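Local coordinates for DUF5625 domain-containing protein (PDB 3NKG) that is of unknown function but adopts an antiparallel beta fold and belongs to the DUF5625 family, grouped with galactose-binding-like domains, so a ligand-binding role is possible though unproven, at residues Gln37-His41 against Val54-Leu58; Tyr63-Asp67 against Asp134-Ile138; Val97-Thr103 against Ala117-Thr123. One frame throughout, in Å; residues are numbered along the deposited sequence. Where two conformers were deposited one is given.

Contact 1: Gln37-His41 against Val54-Leu58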
loop_
_atom_site.group_PDB
_atom_site.type_symbol
_atom_site.label_atom_id
_atom_site.label_comp_id
_atom_site.label_asym_id
_atom_site.label_seq_id
_atom_site.Cartn_x
_atom_site.Cartn_y
_atom_site.Cartn_z
ATOM N N GLN A 37 3.696 -2.938 0.015
ATOM C CA GLN A 37 4.977 -3.226 -0.628
ATOM C C GLN A 37 4.859 -4.469 -1.488
ATOM O O GLN A 37 4.466 -5.538 -0.988
ATOM C CB GLN A 37 6.064 -3.472 0.417
ATOM C CG GLN A 37 6.321 -2.302 1.350
ATOM C CD GLN A 37 7.459 -2.587 2.318
ATOM O OE1 GLN A 37 7.325 -3.400 3.236
ATOM N NE2 GLN A 37 8.590 -1.933 2.101
ATOM N N PHE A 38 5.211 -4.321 -2.766
ATOM C CA PHE A 38 5.110 -5.395 -3.762
ATOM C C PHE A 38 6.460 -6.057 -4.016
ATOM O O PHE A 38 7.445 -5.375 -4.304
ATOM C CB PHE A 38 4.609 -4.814 -5.085
ATOM C CG PHE A 38 3.226 -4.272 -5.006
ATOM C CD1 PHE A 38 2.957 -3.124 -4.250
ATOM C CD2 PHE A 38 2.174 -4.947 -5.617
ATOM C CE1 PHE A 38 1.679 -2.643 -4.166
ATOM C CE2 PHE A 38 0.906 -4.477 -5.542
ATOM C CZ PHE A 38 0.636 -3.328 -4.822
ATOM N N ALA A 39 6.508 -7.380 -3.915
ATOM C CA ALA A 39 7.708 -8.128 -4.331
ATOM C C ALA A 39 7.856 -8.161 -5.848
ATOM O O ALA A 39 6.869 -8.162 -6.586
ATOM C CB ALA A 39 7.687 -9.528 -3.785
ATOM N N VAL A 40 9.103 -8.184 -6.308
ATOM C CA VAL A 40 9.413 -8.105 -7.730
ATOM C C VAL A 40 10.593 -9.035 -7.997
ATOM O O VAL A 40 11.448 -9.209 -7.124
ATOM C CB VAL A 40 9.771 -6.655 -8.121
ATOM C CG1 VAL A 40 10.175 -6.573 -9.564
ATOM C CG2 VAL A 40 8.576 -5.713 -7.859
ATOM N N HIS A 41 10.635 -9.659 -9.172
ATOM C CA HIS A 41 11.783 -10.495 -9.527
ATOM C C HIS A 41 13.048 -9.648 -9.700
ATOM O O HIS A 41 13.010 -8.562 -10.269
ATOM C CB HIS A 41 11.510 -11.298 -10.799
ATOM C CG HIS A 41 10.447 -12.340 -10.639
ATOM N ND1 HIS A 41 10.404 -13.201 -9.562
ATOM C CD2 HIS A 41 9.398 -12.670 -11.428
ATOM C CE1 HIS A 41 9.365 -14.008 -9.690
ATOM N NE2 HIS A 41 8.740 -13.711 -10.814
ATOM N N VAL A 54 5.027 -4.391 -12.632
ATOM C CA VAL A 54 4.603 -3.891 -11.333
ATOM C C VAL A 54 4.507 -2.376 -11.348
ATOM O O VAL A 54 3.562 -1.817 -10.799
ATOM C CB VAL A 54 5.485 -4.377 -10.173
ATOM C CG1 VAL A 54 5.118 -3.632 -8.900
ATOM C CG2 VAL A 54 5.314 -5.884 -9.977
ATOM N N TRP A 55 5.489 -1.718 -11.967
ATOM C CA TRP A 55 5.391 -0.290 -12.202
ATOM C C TRP A 55 4.079 0.063 -12.933
ATOM O O TRP A 55 3.351 0.973 -12.555
ATOM C CB TRP A 55 6.559 0.155 -13.058
ATOM C CG TRP A 55 6.869 1.573 -12.901
ATOM C CD1 TRP A 55 6.095 2.529 -12.303
ATOM C CD2 TRP A 55 8.062 2.228 -13.338
ATOM N NE1 TRP A 55 6.744 3.749 -12.342
ATOM C CE2 TRP A 55 7.947 3.588 -12.977
ATOM C CE3 TRP A 55 9.208 1.798 -14.025
ATOM C CZ2 TRP A 55 8.944 4.517 -13.264
ATOM C CZ3 TRP A 55 10.193 2.719 -14.301
ATOM C CH2 TRP A 55 10.052 4.066 -13.928
ATOM N N LYS A 56 3.778 -0.672 -13.986
ATOM C CA LYS A 56 2.556 -0.415 -14.742
ATOM C C LYS A 56 1.310 -0.441 -13.834
ATOM O O LYS A 56 0.455 0.464 -13.880
ATOM C CB LYS A 56 2.415 -1.439 -15.873
ATOM C CG LYS A 56 1.048 -1.381 -16.571
ATOM C CD LYS A 56 1.011 -2.390 -17.731
ATOM C CE LYS A 56 -0.398 -2.884 -18.026
ATOM N NZ LYS A 56 -0.343 -3.943 -19.088
ATOM N N PHE A 57 1.226 -1.483 -13.005
ATOM C CA PHE A 57 0.115 -1.665 -12.049
ATOM C C PHE A 57 0.043 -0.504 -11.026
ATOM O O PHE A 57 -1.035 0.008 -10.727
ATOM C CB PHE A 57 0.306 -3.011 -11.306
ATOM C CG PHE A 57 -0.835 -3.380 -10.399
ATOM C CD1 PHE A 57 -0.838 -3.001 -9.067
ATOM C CD2 PHE A 57 -1.924 -4.102 -10.891
ATOM C CE1 PHE A 57 -1.913 -3.343 -8.215
ATOM C CE2 PHE A 57 -2.998 -4.448 -10.062
ATOM C CZ PHE A 57 -2.993 -4.067 -8.712
ATOM N N LEU A 58 1.187 -0.140 -10.441
ATOM C CA LEU A 58 1.242 0.955 -9.452
ATOM C C LEU A 58 0.872 2.333 -10.025
ATOM O O LEU A 58 0.216 3.138 -9.354
ATOM C CB LEU A 58 2.645 1.036 -8.819
ATOM C CG LEU A 58 3.022 -0.119 -7.875
ATOM C CD1 LEU A 58 4.468 -0.019 -7.367
ATOM C CD2 LEU A 58 2.028 -0.155 -6.718
#
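F38, at the end of strand 30-38, reaches toward helix 49-58 and meets V54, F57 and L58, while V40 adds a second point of contact with V54. Traced outward, F38 CB rests 4.0 Å from V54 CG1. With F38 CG anti to the carbonyl carbon (chi1 -65°), the ring is carried on to F57 and L58. The CD1-CE1-CZ side of the ring runs past L58 CD2, closest at F38 CE1 (3.6 Å), with CD1 and CZ slightly farther from the same methyl. From the other side of the ring, F38 CE2 approaches F57 CE1 at 4.0 Å, and these two side chains cross at about a right angle. F38 and L58 instead slide past each other in opposite directions. Farther along, V40 CG2 touches V54 CG2 at 3.9 Å. Every side-chain pair is apolar, and the segments cover 225 Å² between them, so the junction depends on shape rather than on directed bonds. Loop residue M158 also packs on F38, and V40 touches Y131. The contact thus fastens the end of strand 30-38, which runs between strands 163-169 and 132-140 in its sheet, to helix 49-58, whose F57 is backbone-bonded to T96.

Contact 2: Tyr63-Asp67 against Asp134-Ile138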
loop_
_atom_site.group_PDB
_atom_site.type_symbol
_atom_site.label_atom_id
_atom_site.label_comp_id
_atom_site.label_asym_id
_atom_site.label_seq_id
_atom_site.Cartn_x
_atom_site.Cartn_y
_atom_site.Cartn_z
ATOM N N TYR A 63 1.308 10.793 -4.613
ATOM C CA TYR A 63 0.479 11.554 -3.681
ATOM C C TYR A 63 1.053 11.445 -2.267
ATOM O O TYR A 63 1.455 10.368 -1.839
ATOM C CB TYR A 63 -0.958 11.025 -3.737
ATOM C CG TYR A 63 -1.588 11.173 -5.103
ATOM C CD1 TYR A 63 -1.406 10.198 -6.084
ATOM C CD2 TYR A 63 -2.371 12.284 -5.414
ATOM C CE1 TYR A 63 -1.953 10.335 -7.340
ATOM C CE2 TYR A 63 -2.939 12.440 -6.688
ATOM C CZ TYR A 63 -2.720 11.459 -7.646
ATOM O OH TYR A 63 -3.288 11.565 -8.899
ATOM N N ASP A 64 1.111 12.561 -1.548
ATOM C CA ASP A 64 1.602 12.570 -0.167
ATOM C C ASP A 64 0.600 11.862 0.744
ATOM O O ASP A 64 -0.549 12.272 0.816
ATOM C CB ASP A 64 1.789 14.017 0.282
ATOM C CG ASP A 64 2.554 14.144 1.587
ATOM O OD1 ASP A 64 2.499 13.208 2.442
ATOM O OD2 ASP A 64 3.199 15.211 1.746
ATOM N N PRO A 65 1.023 10.785 1.434
ATOM C CA PRO A 65 0.056 10.060 2.276
ATOM C C PRO A 65 -0.453 10.899 3.456
ATOM O O PRO A 65 -1.500 10.597 4.024
ATOM C CB PRO A 65 0.858 8.852 2.789
ATOM C CG PRO A 65 2.310 9.263 2.668
ATOM C CD PRO A 65 2.361 10.162 1.446
ATOM N N ARG A 66 0.282 11.948 3.823
ATOM C CA ARG A 66 -0.113 12.768 4.971
ATOM C C ARG A 66 -1.398 13.560 4.707
ATOM O O ARG A 66 -2.230 13.704 5.594
ATOM C CB ARG A 66 1.028 13.708 5.396
ATOM C CG ARG A 66 2.321 12.973 5.741
ATOM C CD ARG A 66 3.488 13.925 5.982
ATOM N NE ARG A 66 3.779 14.765 4.821
ATOM C CZ ARG A 66 4.754 15.672 4.794
ATOM N NH1 ARG A 66 5.535 15.845 5.858
ATOM N NH2 ARG A 66 4.962 16.400 3.704
ATOM N N ASP A 67 -1.564 14.074 3.494
ATOM C CA ASP A 67 -2.724 14.915 3.206
ATOM C C ASP A 67 -3.348 14.664 1.854
ATOM O O ASP A 67 -4.317 15.326 1.482
ATOM C CB ASP A 67 -2.354 16.390 3.336
ATOM C CG ASP A 67 -1.153 16.756 2.512
ATOM O OD1 ASP A 67 -0.799 15.975 1.608
ATOM O OD2 ASP A 67 -0.565 17.826 2.769
ATOM N N ASP A 134 1.555 4.060 -1.355
ATOM C CA ASP A 134 1.284 4.745 -0.098
ATOM C C ASP A 134 -0.236 4.825 0.092
ATOM O O ASP A 134 -0.951 5.280 -0.803
ATOM C CB ASP A 134 1.918 6.141 -0.122
ATOM C CG ASP A 134 3.458 6.105 0.067
ATOM O OD1 ASP A 134 3.987 5.027 0.416
ATOM O OD2 ASP A 134 4.142 7.144 -0.131
ATOM N N ILE A 135 -0.736 4.351 1.234
ATOM C CA ILE A 135 -2.174 4.382 1.512
ATOM C C ILE A 135 -2.547 5.621 2.325
ATOM O O ILE A 135 -3.343 6.469 1.887
ATOM C CB ILE A 135 -2.646 3.152 2.313
ATOM C CG1 ILE A 135 -2.337 1.841 1.599
ATOM C CG2 ILE A 135 -4.131 3.226 2.579
ATOM C CD1 ILE A 135 -2.323 0.628 2.538
ATOM N N THR A 136 -1.986 5.722 3.525
ATOM C CA THR A 136 -2.284 6.863 4.388
ATOM C C THR A 136 -1.213 7.010 5.484
ATOM O O THR A 136 -0.337 6.151 5.646
ATOM C CB THR A 136 -3.722 6.751 5.014
ATOM O OG1 THR A 136 -4.110 7.999 5.610
ATOM C CG2 THR A 136 -3.786 5.637 6.071
ATOM N N THR A 137 -1.273 8.130 6.191
ATOM C CA THR A 137 -0.442 8.364 7.372
ATOM C C THR A 137 -1.390 8.642 8.534
ATOM O O THR A 137 -2.312 9.452 8.402
ATOM C CB THR A 137 0.458 9.582 7.156
ATOM O OG1 THR A 137 1.253 9.387 5.981
ATOM C CG2 THR A 137 1.384 9.810 8.362
ATOM N N ILE A 138 -1.169 7.983 9.669
ATOM C CA ILE A 138 -2.081 8.085 10.799
ATOM C C ILE A 138 -1.311 8.297 12.121
ATOM O O ILE A 138 -0.270 7.655 12.369
ATOM C CB ILE A 138 -2.961 6.818 10.909
ATOM C CG1 ILE A 138 -3.937 6.926 12.083
ATOM C CG2 ILE A 138 -2.096 5.597 11.113
ATOM C CD1 ILE A 138 -4.796 5.665 12.264
HETATM O O HOH W 1 -0.622 8.584 -0.892
HETATM O O HOH W 2 4.279 9.503 -1.808
HETATM O O HOH W 3 -2.972 11.382 6.599
#
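P65 and T136 bring their CA atoms to 4.5 Å, and R66 and T137 follow at 5.0 Å, so the loop 63-67 runs close against strand 132-140 for two residues. The direct polar link is weak: T137 N donates to P65 O over 3.3 Å with an N-H...O angle of only 126°. Within the strand, I135 and T136 both face L34, a classic beta bulge. Within the loop, D64 OD1 accepts from R66 N at 2.9 Å, which defines an Asx turn and presents P65 to the strand.

P65 has the largest share of the loop's contact. Its CB lies 3.3 Å from T137 OG1, and at the other end of the ring P65 CD comes to 3.8 Å from D134 OD2, so the ring spans the two polar groups. T137 OG1 is placed anti to its carbonyl carbon (chi1 -57°), beside CB and CG of P65, and its polar partner is H33 ND1. D134 OD2 is bonded to S128 N. One water donates to Y63 O and, weakly, to D134 O; two more lie within bonding distance of Y63 O and D134 OD2, and of R66 O and T137 O, without being certain to serve both at once. In the conformer described, one of two, R66 grips D64 side-on through NE and NH2, with R66 NH2 2.9 Å from D64 OD2 and that oxygen nearly in the guanidinium plane.

The loop joins strands 62-63 and 70-72 and leans on 132-140, an outermost strand of the four-stranded sheet. P65 also touches H33 of adjoining strand 30-38, while I135 points away from the loop and packs on Y121 and T123 of strand 113-123.

Contact 3: Val97-Thr103 against Ala117-Thr123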
loop_
_atom_site.group_PDB
_atom_site.type_symbol
_atom_site.label_atom_id
_atom_site.label_comp_id
_atom_site.label_asym_id
_atom_site.label_seq_id
_atom_site.Cartn_x
_atom_site.Cartn_y
_atom_site.Cartn_z
ATOM N N VAL A 97 -6.440 1.217 -9.510
ATOM C CA VAL A 97 -6.965 1.603 -8.206
ATOM C C VAL A 97 -7.208 0.331 -7.434
ATOM O O VAL A 97 -7.824 -0.581 -7.950
ATOM C CB VAL A 97 -8.277 2.398 -8.307
ATOM C CG1 VAL A 97 -8.926 2.506 -6.924
ATOM C CG2 VAL A 97 -8.021 3.793 -8.908
ATOM N N VAL A 98 -6.712 0.267 -6.202
ATOM C CA VAL A 98 -6.920 -0.915 -5.354
ATOM C C VAL A 98 -7.643 -0.527 -4.047
ATOM O O VAL A 98 -7.056 0.103 -3.170
ATOM C CB VAL A 98 -5.583 -1.612 -5.029
ATOM C CG1 VAL A 98 -5.801 -2.821 -4.081
ATOM C CG2 VAL A 98 -4.887 -2.055 -6.328
ATOM N N PRO A 99 -8.929 -0.890 -3.941
ATOM C CA PRO A 99 -9.730 -0.574 -2.750
ATOM C C PRO A 99 -9.301 -1.465 -1.619
ATOM O O PRO A 99 -9.302 -2.681 -1.777
ATOM C CB PRO A 99 -11.161 -0.954 -3.156
ATOM C CG PRO A 99 -11.124 -1.160 -4.664
ATOM C CD PRO A 99 -9.718 -1.564 -4.997
ATOM N N ILE A 100 -8.941 -0.850 -0.502
ATOM C CA ILE A 100 -8.473 -1.545 0.685
ATOM C C ILE A 100 -9.285 -0.991 1.840
ATOM O O ILE A 100 -9.376 0.230 2.019
ATOM C CB ILE A 100 -7.017 -1.201 0.979
ATOM C CG1 ILE A 100 -6.113 -1.671 -0.166
ATOM C CG2 ILE A 100 -6.565 -1.827 2.303
ATOM C CD1 ILE A 100 -5.954 -3.158 -0.232
ATOM N N LYS A 101 -9.877 -1.874 2.627
ATOM C CA LYS A 101 -10.589 -1.428 3.807
ATOM C C LYS A 101 -9.757 -1.721 5.040
ATOM O O LYS A 101 -9.384 -2.880 5.311
ATOM C CB LYS A 101 -11.961 -2.097 3.899
ATOM C CG LYS A 101 -12.835 -1.583 5.029
ATOM C CD LYS A 101 -14.227 -2.210 4.940
ATOM C CE LYS A 101 -14.836 -2.414 6.307
ATOM N NZ LYS A 101 -16.213 -2.989 6.214
ATOM N N ILE A 102 -9.459 -0.662 5.784
ATOM C CA ILE A 102 -8.721 -0.795 7.032
ATOM C C ILE A 102 -9.594 -0.486 8.236
ATOM O O ILE A 102 -10.173 0.599 8.343
ATOM C CB ILE A 102 -7.487 0.128 7.065
ATOM C CG1 ILE A 102 -6.540 -0.229 5.923
ATOM C CG2 ILE A 102 -6.733 0.012 8.408
ATOM C CD1 ILE A 102 -5.442 0.781 5.730
ATOM N N THR A 103 -9.679 -1.454 9.140
ATOM C CA THR A 103 -10.395 -1.293 10.403
ATOM C C THR A 103 -9.421 -1.391 11.566
ATOM O O THR A 103 -8.625 -2.317 11.625
ATOM C CB THR A 103 -11.481 -2.374 10.551
ATOM O OG1 THR A 103 -12.309 -2.357 9.382
ATOM C CG2 THR A 103 -12.345 -2.102 11.762
ATOM N N ALA A 117 -11.142 3.418 13.965
ATOM C CA ALA A 117 -11.180 3.779 12.545
ATOM C C ALA A 117 -11.749 2.639 11.714
ATOM O O ALA A 117 -11.454 1.480 11.976
ATOM C CB ALA A 117 -9.780 4.168 12.026
ATOM N N ASP A 118 -12.555 2.980 10.710
ATOM C CA ASP A 118 -13.038 1.995 9.730
ATOM C C ASP A 118 -13.128 2.734 8.398
ATOM O O ASP A 118 -14.059 3.523 8.182
ATOM C CB ASP A 118 -14.408 1.465 10.157
ATOM C CG ASP A 118 -14.909 0.327 9.275
ATOM O OD1 ASP A 118 -14.095 -0.264 8.526
ATOM O OD2 ASP A 118 -16.120 0.013 9.345
ATOM N N ASN A 119 -12.125 2.542 7.544
ATOM C CA ASN A 119 -11.963 3.378 6.351
ATOM C C ASN A 119 -11.726 2.561 5.077
ATOM O O ASN A 119 -10.928 1.623 5.066
ATOM C CB ASN A 119 -10.783 4.338 6.562
ATOM C CG ASN A 119 -11.083 5.407 7.619
ATOM O OD1 ASN A 119 -11.795 6.376 7.359
ATOM N ND2 ASN A 119 -10.541 5.227 8.800
ATOM N N LEU A 120 -12.408 2.938 4.005
ATOM C CA LEU A 120 -12.178 2.338 2.704
ATOM C C LEU A 120 -11.290 3.309 1.927
ATOM O O LEU A 120 -11.681 4.457 1.726
ATOM C CB LEU A 120 -13.512 2.144 1.974
ATOM C CG LEU A 120 -13.408 1.721 0.498
ATOM C CD1 LEU A 120 -12.767 0.315 0.411
ATOM C CD2 LEU A 120 -14.787 1.748 -0.157
ATOM N N TYR A 121 -10.081 2.868 1.552
ATOM C CA TYR A 121 -9.173 3.683 0.754
ATOM C C TYR A 121 -9.185 3.205 -0.683
ATOM O O TYR A 121 -8.933 2.033 -0.943
ATOM C CB TYR A 121 -7.736 3.601 1.275
ATOM C CG TYR A 121 -7.607 4.107 2.688
ATOM C CD1 TYR A 121 -7.751 3.235 3.778
ATOM C CD2 TYR A 121 -7.397 5.459 2.942
ATOM C CE1 TYR A 121 -7.668 3.700 5.087
ATOM C CE2 TYR A 121 -7.309 5.938 4.265
ATOM C CZ TYR A 121 -7.435 5.049 5.321
ATOM O OH TYR A 121 -7.351 5.504 6.617
HETATM N N MSE A 122 -9.479 4.121 -1.604
HETATM C CA MSE A 122 -9.309 3.876 -3.020
HETATM C C MSE A 122 -7.844 4.160 -3.399
HETATM O O MSE A 122 -7.508 5.197 -3.998
HETATM C CB MSE A 122 -10.274 4.767 -3.808
HETATM C CG MSE A 122 -11.719 4.619 -3.321
HETATM SE SE MSE A 122 -12.445 2.779 -3.529
HETATM C CE MSE A 122 -12.426 2.818 -5.399
ATOM N N THR A 123 -6.961 3.247 -3.037
ATOM C CA THR A 123 -5.527 3.527 -3.175
ATOM C C THR A 123 -5.126 3.660 -4.649
ATOM O O THR A 123 -5.742 3.040 -5.564
ATOM C CB THR A 123 -4.686 2.451 -2.498
ATOM O OG1 THR A 123 -4.650 1.280 -3.312
ATOM C CG2 THR A 123 -5.287 2.091 -1.120
#
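Y121 and I102 cross obliquely: I102 CD1 comes to 3.7 Å from Y121 CE1, while I100 O lies near the plane of the ring at its edge. Both residues belong to one face of an antiparallel pair whose strand axes approach to 4.6 Å at 160°. V98, I100, N119 and T123 share that face. Six backbone bonds, two for each of the pairs V98-T123, I100-Y121 and I102-N119, fix the register.

At one end T123 doubles its hold on V98 O. T123 OG1 donates to it at 2.7 Å, in the carbonyl plane and on a lone pair, whereas T123 N, 3.1 Å from V98 O, arrives from above that plane. The hydroxyl gets there because chi1 of 77° sets it between the backbone N and the carbonyl carbon.

The other face carries P99, K101, T103, D118, L120 and M122. P99 CB meets two side chains of the partner strand, the selenium SE of selenomethionine M122 at 4.0 Å and L120 CD1. T103 and D118 lie side by side pointing the same way, and T103 OG1 donates to D118 OD1 over 2.9 Å, entering 55° out of the carboxylate plane. K101 lays its CE 3.2 Å from D118 OD1, while NZ stays 4.2 Å from that oxygen, beyond a salt bridge. A valine in place of T103 has no hydroxyl to offer D118 OD1, and the carboxylate would probably be left freer to turn.

On the first face, Y121, T123 and I102 meet I135 of strand 132-140, while I100 packs on strand 143-151. The second is apolar at P99, L120 and M122 and polar at its K101-T103-D118 end, where the nearby lysine charge probably stabilises the aspartate electrostatically without gripping it.

Along the chain, contact 1 closes before the other two open, and contact 3 falls wholly between the two segments of contact 2. Contacts 1 and 2 both reach the sheet of strands 7-11, 163-169, 30-38 and 132-140, on neighbouring strands, with centres about 19 Å apart. Contact 3 belongs to the other four-stranded sheet, as its hairpin 98-107 and 113-123. The centres of contacts 2 and 3 are about 12 Å apart, and I135 CG2 reaches Y121 CG at 3.6 Å across the two sheets; F57 CZ meets V98 CG2 at 3.7 Å, tying helix 49-58 to the hairpin. Together they connect the two sheets with the helix and loop at their periphery.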